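Local atomic coordinates of DspB (Aggregatibacter actinomycetemcomitans, PDB entry 1YHT), a protein that hydrolyses terminal beta-linked N-acetylhexosamine residues as a family 20 glycoside hydrolase and releases cells from biofilms, probably by cutting their polysaccharide matrix. Residues 34-47 against 343-355. Residues are numbered along the deposited sequence; the frame is centred on the assembly and turned at random.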
loop_
_atom_site.group_PDB
_atom_site.type_symbol
_atom_site.label_atom_id
_atom_site.label_comp_id
_atom_site.label_asym_id
_atom_site.label_seq_id
_atom_site.Cartn_x
_atom_site.Cartn_y
_atom_site.Cartn_z
ATOM N N VAL A 34 7.589 -15.917 -7.430
ATOM C CA VAL A 34 6.468 -15.207 -8.021
ATOM C C VAL A 34 6.644 -13.701 -7.893
ATOM O O VAL A 34 6.333 -12.963 -8.821
ATOM C CB VAL A 34 5.148 -15.668 -7.415
ATOM C CG1 VAL A 34 4.011 -14.789 -7.856
ATOM C CG2 VAL A 34 4.875 -17.174 -7.754
ATOM N N ILE A 35 7.178 -13.230 -6.759
ATOM C CA ILE A 35 7.487 -11.814 -6.607
ATOM C C ILE A 35 8.495 -11.355 -7.661
ATOM O O ILE A 35 8.342 -10.281 -8.263
ATOM C CB ILE A 35 7.973 -11.504 -5.189
ATOM C CG1 ILE A 35 6.770 -11.635 -4.194
ATOM C CG2 ILE A 35 8.515 -10.078 -5.138
ATOM C CD1 ILE A 35 7.113 -11.517 -2.744
ATOM N N LYS A 36 9.510 -12.164 -7.905
ATOM C CA LYS A 36 10.459 -11.903 -8.984
ATOM C C LYS A 36 9.807 -11.880 -10.384
ATOM O O LYS A 36 10.228 -11.094 -11.229
ATOM C CB LYS A 36 11.597 -12.912 -8.974
ATOM C CG LYS A 36 12.612 -12.698 -7.871
ATOM C CD LYS A 36 13.513 -13.915 -7.758
ATOM C CE LYS A 36 14.604 -13.735 -6.692
ATOM N NZ LYS A 36 15.666 -14.730 -6.917
ATOM N N SER A 37 8.804 -12.727 -10.624
ATOM C CA SER A 37 8.055 -12.664 -11.874
ATOM C C SER A 37 7.279 -11.352 -12.051
ATOM O O SER A 37 7.242 -10.791 -13.121
ATOM C CB SER A 37 7.128 -13.894 -12.014
ATOM O OG SER A 37 7.876 -15.096 -12.200
ATOM N N PHE A 38 6.651 -10.860 -10.977
ATOM C CA PHE A 38 5.996 -9.555 -11.000
ATOM C C PHE A 38 7.026 -8.477 -11.334
ATOM O O PHE A 38 6.747 -7.566 -12.142
ATOM C CB PHE A 38 5.372 -9.216 -9.620
ATOM C CG PHE A 38 4.062 -9.812 -9.371
ATOM C CD1 PHE A 38 2.990 -9.533 -10.194
ATOM C CD2 PHE A 38 3.864 -10.660 -8.287
ATOM C CE1 PHE A 38 1.737 -10.055 -9.922
ATOM C CE2 PHE A 38 2.629 -11.158 -8.009
ATOM C CZ PHE A 38 1.553 -10.871 -8.859
ATOM N N ILE A 39 8.211 -8.565 -10.711
ATOM C CA ILE A 39 9.297 -7.633 -11.014
ATOM C C ILE A 39 9.693 -7.676 -12.533
ATOM O O ILE A 39 9.946 -6.647 -13.154
ATOM C CB ILE A 39 10.506 -7.868 -10.117
ATOM C CG1 ILE A 39 10.224 -7.304 -8.716
ATOM C CG2 ILE A 39 11.771 -7.185 -10.720
ATOM C CD1 ILE A 39 11.013 -7.909 -7.664
ATOM N N ASP A 40 9.717 -8.875 -13.106
ATOM C CA ASP A 40 10.039 -9.038 -14.543
ATOM C C ASP A 40 9.025 -8.299 -15.382
ATOM O O ASP A 40 9.392 -7.510 -16.260
ATOM C CB ASP A 40 10.051 -10.494 -14.913
ATOM C CG ASP A 40 11.194 -11.258 -14.252
ATOM O OD1 ASP A 40 12.268 -10.692 -13.971
ATOM O OD2 ASP A 40 11.008 -12.464 -14.020
ATOM N N THR A 41 7.756 -8.478 -15.079
ATOM C CA THR A 41 6.687 -7.775 -15.811
ATOM C C THR A 41 6.824 -6.254 -15.690
ATOM O O THR A 41 6.748 -5.547 -16.695
ATOM C CB THR A 41 5.300 -8.222 -15.338
ATOM O OG1 THR A 41 5.203 -9.608 -15.516
ATOM C CG2 THR A 41 4.169 -7.570 -16.119
ATOM N N ILE A 42 7.064 -5.762 -14.464
ATOM C CA ILE A 42 7.181 -4.336 -14.237
ATOM C C ILE A 42 8.334 -3.806 -15.121
ATOM O O ILE A 42 8.194 -2.796 -15.838
ATOM C CB ILE A 42 7.405 -3.990 -12.725
ATOM C CG1 ILE A 42 6.184 -4.405 -11.879
ATOM C CG2 ILE A 42 7.618 -2.475 -12.531
ATOM C CD1 ILE A 42 6.476 -4.554 -10.414
ATOM N N SER A 43 9.468 -4.500 -15.039
ATOM C CA SER A 43 10.700 -4.092 -15.689
ATOM C C SER A 43 10.580 -4.107 -17.200
ATOM O O SER A 43 10.923 -3.121 -17.861
ATOM C CB SER A 43 11.825 -5.036 -15.285
ATOM O OG SER A 43 13.011 -4.690 -15.968
ATOM N N LEU A 44 10.125 -5.248 -17.740
ATOM C CA LEU A 44 9.953 -5.411 -19.173
ATOM C C LEU A 44 8.891 -4.501 -19.764
ATOM O O LEU A 44 8.938 -4.192 -20.967
ATOM C CB LEU A 44 9.562 -6.857 -19.493
ATOM C CG LEU A 44 10.675 -7.880 -19.182
ATOM C CD1 LEU A 44 10.105 -9.293 -19.160
ATOM C CD2 LEU A 44 11.844 -7.759 -20.165
ATOM N N SER A 45 7.910 -4.088 -18.959
ATOM C CA SER A 45 6.877 -3.166 -19.473
ATOM C C SER A 45 7.330 -1.703 -19.418
ATOM O O SER A 45 6.608 -0.823 -19.906
ATOM C CB SER A 45 5.596 -3.320 -18.661
ATOM O OG SER A 45 5.157 -4.673 -18.676
ATOM N N GLY A 46 8.480 -1.439 -18.784
ATOM C CA GLY A 46 9.020 -0.081 -18.641
ATOM C C GLY A 46 8.574 0.620 -17.360
ATOM O O GLY A 46 8.662 1.854 -17.244
ATOM N N GLY A 47 8.109 -0.150 -16.385
ATOM C CA GLY A 47 7.757 0.410 -15.062
ATOM C C GLY A 47 8.966 0.550 -14.183
ATOM O O GLY A 47 10.101 0.131 -14.564
ATOM N N GLN A 343 -0.392 -14.187 -10.504
ATOM C CA GLN A 343 0.613 -13.512 -11.288
ATOM C C GLN A 343 0.401 -13.714 -12.798
ATOM O O GLN A 343 0.405 -12.741 -13.560
ATOM C CB GLN A 343 1.980 -14.003 -10.862
ATOM C CG GLN A 343 3.165 -13.250 -11.457
ATOM C CD GLN A 343 3.630 -13.800 -12.812
ATOM O OE1 GLN A 343 3.696 -14.998 -13.029
ATOM N NE2 GLN A 343 3.934 -12.904 -13.716
ATOM N N LYS A 344 0.237 -14.956 -13.241
ATOM C CA LYS A 344 0.101 -15.203 -14.687
ATOM C C LYS A 344 -1.142 -14.536 -15.268
ATOM O O LYS A 344 -1.099 -13.997 -16.366
ATOM C CB LYS A 344 0.120 -16.699 -15.018
ATOM C CG LYS A 344 -1.035 -17.477 -14.456
ATOM C CD LYS A 344 -1.038 -19.010 -14.930
ATOM C CE LYS A 344 -0.091 -19.934 -14.127
ATOM N NZ LYS A 344 -0.739 -20.678 -12.904
ATOM N N ASN A 345 -2.238 -14.551 -14.509
ATOM C CA ASN A 345 -3.494 -13.968 -14.999
ATOM C C ASN A 345 -3.580 -12.442 -14.964
ATOM O O ASN A 345 -4.428 -11.865 -15.666
ATOM C CB ASN A 345 -4.687 -14.611 -14.327
ATOM C CG ASN A 345 -4.987 -15.997 -14.903
ATOM O OD1 ASN A 345 -5.630 -16.108 -15.954
ATOM N ND2 ASN A 345 -4.504 -17.050 -14.234
ATOM N N THR A 346 -2.759 -11.793 -14.138
ATOM C CA THR A 346 -2.796 -10.315 -14.040
ATOM C C THR A 346 -1.730 -9.650 -14.896
ATOM O O THR A 346 -1.656 -8.436 -14.962
ATOM C CB THR A 346 -2.650 -9.819 -12.563
ATOM O OG1 THR A 346 -1.503 -10.409 -11.951
ATOM C CG2 THR A 346 -3.900 -10.224 -11.755
ATOM N N LYS A 347 -0.902 -10.444 -15.560
ATOM C CA LYS A 347 0.194 -9.919 -16.364
ATOM C C LYS A 347 -0.276 -8.940 -17.440
ATOM O O LYS A 347 0.282 -7.881 -17.597
ATOM C CB LYS A 347 0.956 -11.089 -17.018
ATOM C CG LYS A 347 2.371 -10.842 -17.452
ATOM C CD LYS A 347 3.041 -12.197 -17.833
ATOM C CE LYS A 347 4.572 -12.359 -17.442
ATOM N NZ LYS A 347 5.006 -13.166 -16.146
ATOM N N SER A 348 -1.269 -9.340 -18.226
ATOM C CA SER A 348 -1.779 -8.473 -19.281
ATOM C C SER A 348 -2.252 -7.129 -18.714
ATOM O O SER A 348 -2.026 -6.090 -19.294
ATOM C CB SER A 348 -2.928 -9.174 -20.017
ATOM O OG SER A 348 -2.403 -10.298 -20.743
ATOM N N LEU A 349 -2.897 -7.171 -17.548
ATOM C CA LEU A 349 -3.476 -5.986 -16.963
ATOM C C LEU A 349 -2.372 -5.090 -16.437
ATOM O O LEU A 349 -2.415 -3.861 -16.572
ATOM C CB LEU A 349 -4.464 -6.411 -15.882
ATOM C CG LEU A 349 -5.053 -5.321 -14.984
ATOM C CD1 LEU A 349 -5.768 -4.249 -15.772
ATOM C CD2 LEU A 349 -6.004 -5.971 -13.959
ATOM N N LEU A 350 -1.370 -5.697 -15.815
ATOM C CA LEU A 350 -0.247 -4.908 -15.300
ATOM C C LEU A 350 0.525 -4.233 -16.423
ATOM O O LEU A 350 0.889 -3.072 -16.318
ATOM C CB LEU A 350 0.692 -5.805 -14.450
ATOM C CG LEU A 350 1.949 -5.116 -13.895
ATOM C CD1 LEU A 350 1.643 -3.847 -13.052
ATOM C CD2 LEU A 350 2.828 -6.100 -13.132
ATOM N N GLU A 351 0.785 -4.973 -17.502
ATOM C CA GLU A 351 1.378 -4.402 -18.714
ATOM C C GLU A 351 0.602 -3.212 -19.258
ATOM O O GLU A 351 1.178 -2.187 -19.588
ATOM C CB GLU A 351 1.535 -5.468 -19.824
ATOM C CG GLU A 351 2.551 -6.521 -19.476
ATOM C CD GLU A 351 2.583 -7.674 -20.478
ATOM O OE1 GLU A 351 1.742 -7.694 -21.420
ATOM O OE2 GLU A 351 3.480 -8.514 -20.313
ATOM N N ALA A 352 -0.704 -3.375 -19.368
ATOM C CA ALA A 352 -1.616 -2.326 -19.880
ATOM C C ALA A 352 -1.557 -1.056 -19.025
ATOM O O ALA A 352 -1.485 0.029 -19.536
ATOM C CB ALA A 352 -3.042 -2.832 -19.886
ATOM N N VAL A 353 -1.622 -1.208 -17.716
ATOM C CA VAL A 353 -1.577 -0.044 -16.822
ATOM C C VAL A 353 -0.243 0.733 -16.981
ATOM O O VAL A 353 -0.235 1.977 -17.102
ATOM C CB VAL A 353 -1.782 -0.466 -15.346
ATOM C CG1 VAL A 353 -1.564 0.749 -14.392
ATOM C CG2 VAL A 353 -3.169 -1.063 -15.144
ATOM N N ILE A 354 0.853 0.001 -17.051
ATOM C CA ILE A 354 2.192 0.578 -17.206
ATOM C C ILE A 354 2.301 1.284 -18.556
ATOM O O ILE A 354 2.768 2.406 -18.620
ATOM C CB ILE A 354 3.349 -0.470 -17.031
ATOM C CG1 ILE A 354 3.436 -0.924 -15.575
ATOM C CG2 ILE A 354 4.669 0.096 -17.468
ATOM C CD1 ILE A 354 4.307 -2.147 -15.310
ATOM N N HIS A 355 1.913 0.599 -19.616
ATOM C CA HIS A 355 1.978 1.177 -20.945
ATOM C C HIS A 355 1.037 2.376 -21.091
ATOM O O HIS A 355 1.429 3.362 -21.662
ATOM C CB HIS A 355 1.665 0.149 -22.028
ATOM C CG HIS A 355 2.714 -0.905 -22.204
ATOM N ND1 HIS A 355 4.064 -0.625 -22.227
ATOM C CD2 HIS A 355 2.608 -2.243 -22.417
ATOM C CE1 HIS A 355 4.748 -1.745 -22.392
ATOM N NE2 HIS A 355 3.893 -2.746 -22.504
HETATM O O HOH W 1 5.972 1.762 -20.663
#
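Gln343 lies over one face of the Phe38 ring, its CG 3.8 Å from the centroid and 8° off the normal, a CH-pi contact. Its CG stands anti to the backbone N (chi1 -172°) and the chain bends at chi2, carrying the amide past the ring to Ser37 CB, its plane almost perpendicular to the ring. Val34, Ser37, Phe38 and Thr41 form the hole for this knob. One turn beyond Phe38, Thr41 is the reciprocal knob, among Gln343, Lys347, Leu350 and Glu351: its CG2 meets Leu350 CD2 at 3.6 Å, while OG1 lies against Lys347 CE. Ser45 OG rests on Glu351 CG and turns to donate to Thr41 O (2.7 Å), which takes Ser45 N from the opposite face. Ile354 CG2 packs on Ser45 CB and its CD1 on Ile42 CA, beside a Schellman motif in which Gly46, at positive phi, and Gly47 bond back into the last helical turn. A water donates to Ser45 O and reaches His355 ND1 weakly. The helices, inclined at 33° with axes 9.6 Å apart, are the first and last of the TIM barrel and close its outer ring; Phe38, Ile42, Leu350 and Ile354 face strands 18-24 and 324-329, and helix 94-106 flanks helix 32-44.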